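Local coordinates for protein ubiquinone biosynthesis accessory factor UbiJ (Escherichia coli, PDB 6H6N) that binds hydrophobic ubiquinone biosynthetic intermediates through its SCP2 domain and is essential for the stability of the Ubi complex that makes coenzyme Q, at residues R49-G54 and D79-A84. Numbering follows the deposited sequence.
With CA (calcium ion), chain D.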
# COMPACT_ATOMS: atom_id res chain seq x y z
N ARG A 49 -12.57 1.89 10.80
CA ARG A 49 -11.66 0.77 10.99
C ARG A 49 -11.70 -0.06 9.70
O ARG A 49 -12.78 -0.40 9.21
CB ARG A 49 -12.07 -0.07 12.23
CG ARG A 49 -11.10 -1.19 12.55
CD ARG A 49 -11.34 -1.82 13.92
NE ARG A 49 -10.07 -2.37 14.38
CZ ARG A 49 -9.43 -2.05 15.50
NH1 ARG A 49 -8.26 -2.60 15.78
NH2 ARG A 49 -9.98 -1.21 16.37
N VAL A 50 -10.52 -0.30 9.12
CA VAL A 50 -10.37 -1.06 7.88
C VAL A 50 -9.54 -2.31 8.21
O VAL A 50 -8.36 -2.20 8.56
CB VAL A 50 -9.71 -0.21 6.74
CG1 VAL A 50 -9.61 -1.01 5.45
CG2 VAL A 50 -10.45 1.11 6.50
N GLU A 51 -10.18 -3.49 8.10
CA GLU A 51 -9.53 -4.80 8.33
C GLU A 51 -9.29 -5.40 6.97
O GLU A 51 -10.26 -5.72 6.27
CB GLU A 51 -10.41 -5.75 9.18
CG GLU A 51 -10.85 -5.21 10.54
CD GLU A 51 -9.80 -5.14 11.64
OE1 GLU A 51 -8.66 -5.62 11.44
OE2 GLU A 51 -10.15 -4.63 12.73
N VAL A 52 -8.03 -5.46 6.54
CA VAL A 52 -7.72 -6.01 5.24
C VAL A 52 -7.49 -7.50 5.41
O VAL A 52 -6.56 -7.88 6.12
CB VAL A 52 -6.55 -5.26 4.50
CG1 VAL A 52 -6.43 -5.73 3.05
CG2 VAL A 52 -6.75 -3.75 4.53
N LYS A 53 -8.36 -8.34 4.81
CA LYS A 53 -8.26 -9.81 4.90
C LYS A 53 -6.88 -10.28 4.42
O LYS A 53 -6.36 -9.77 3.40
CB LYS A 53 -9.36 -10.50 4.08
CG LYS A 53 -10.75 -10.42 4.67
CD LYS A 53 -11.78 -10.51 3.56
CE LYS A 53 -12.93 -11.40 3.92
NZ LYS A 53 -12.52 -12.82 3.91
N GLY A 54 -6.28 -11.20 5.17
CA GLY A 54 -4.96 -11.73 4.88
C GLY A 54 -3.85 -11.00 5.62
O GLY A 54 -2.75 -11.52 5.72
N ASP A 79 -16.76 4.03 14.39
CA ASP A 79 -18.11 4.37 13.94
C ASP A 79 -18.55 3.48 12.78
O ASP A 79 -19.74 3.27 12.58
CB ASP A 79 -18.17 5.83 13.55
CG ASP A 79 -17.85 6.74 14.72
OD1 ASP A 79 -18.59 6.69 15.74
OD2 ASP A 79 -16.87 7.51 14.62
N CYS A 80 -17.57 2.91 12.07
CA CYS A 80 -17.77 2.00 10.96
C CYS A 80 -16.55 1.11 10.88
O CYS A 80 -15.43 1.57 11.11
CB CYS A 80 -17.97 2.79 9.67
SG CYS A 80 -18.33 1.76 8.21
N THR A 81 -16.78 -0.18 10.59
CA THR A 81 -15.73 -1.18 10.40
C THR A 81 -16.01 -1.88 9.07
O THR A 81 -17.14 -2.34 8.83
CB THR A 81 -15.58 -2.15 11.58
OG1 THR A 81 -15.32 -1.41 12.77
CG2 THR A 81 -14.43 -3.16 11.37
N VAL A 82 -14.99 -1.90 8.19
CA VAL A 82 -15.04 -2.52 6.88
C VAL A 82 -14.03 -3.66 6.81
O VAL A 82 -12.89 -3.52 7.30
CB VAL A 82 -14.95 -1.52 5.69
CG1 VAL A 82 -16.04 -0.45 5.76
CG2 VAL A 82 -13.57 -0.87 5.59
N ILE A 83 -14.48 -4.82 6.28
CA ILE A 83 -13.67 -6.03 6.11
C ILE A 83 -13.73 -6.42 4.65
O ILE A 83 -14.82 -6.60 4.08
CB ILE A 83 -14.07 -7.18 7.06
CG1 ILE A 83 -14.17 -6.69 8.53
CG2 ILE A 83 -13.09 -8.38 6.96
CD1 ILE A 83 -15.46 -6.98 9.23
N ALA A 84 -12.57 -6.48 4.02
CA ALA A 84 -12.41 -6.82 2.62
C ALA A 84 -10.98 -7.15 2.27
O ALA A 84 -10.05 -6.67 2.93
CB ALA A 84 -12.84 -5.65 1.75
CA CA D . -17.42 8.41 16.87
O HOH W 1 -15.59 9.68 16.89
O HOH W 2 -15.94 6.93 17.80
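Val50 and Val82 lie side by side on one face of a parallel strand pair, their CG2 methyls 3.8 Å apart. The valines differ in rotation: Val50 turns CG1 anti to its backbone N (chi1 -178°), whereas Val82 sets CG2 between N and the carbonyl carbon, where it also packs on the Arg49 carbonyl oxygen. Beneath them the strands exchange a ladder of backbone bonds, straight from Arg49 N to Cys80 O (2.9 Å), Val82 N to Arg49 O and Glu51 N to Val82 O (2.8 Å). It slackens toward the C-terminal end: Ala84 N to Glu51 O is weak at 3.3 Å, and Lys53 N approaches Ala84 O from above the carbonyl plane.

The face of Arg49, Glu51, Thr81 and Ile83 is more open to solvent and mixed in character. Arg49 runs extended past Thr81, its CB 3.6 Å from Thr81 OG1, and NE forms a salt bridge with Glu51 OE2 (2.8 Å), tilted out of the carboxylate plane. Ser58 OG bonds both Arg49 NH1 and Glu51 OE1, so the pair is tied together twice; a bound terbium ion lies near Glu51. Glu51 CB rests 3.9 Å from Ile83 CG1; at the end of the pair the Lys53 chain crosses Ile83 at about a right angle, CG against CG2. Before the strand, Asp79 grips calcium with both carboxylate oxygens, alongside two waters.

Strand 47-52 is the middle strand of the mixed five-stranded SCP2-domain sheet, with 80-84 parallel beside it; antiparallel 59-63 and 108-111 flank the pair, and helix 113-128 packs against the valine face, Val116 on Val82 and Val115 on Cys80.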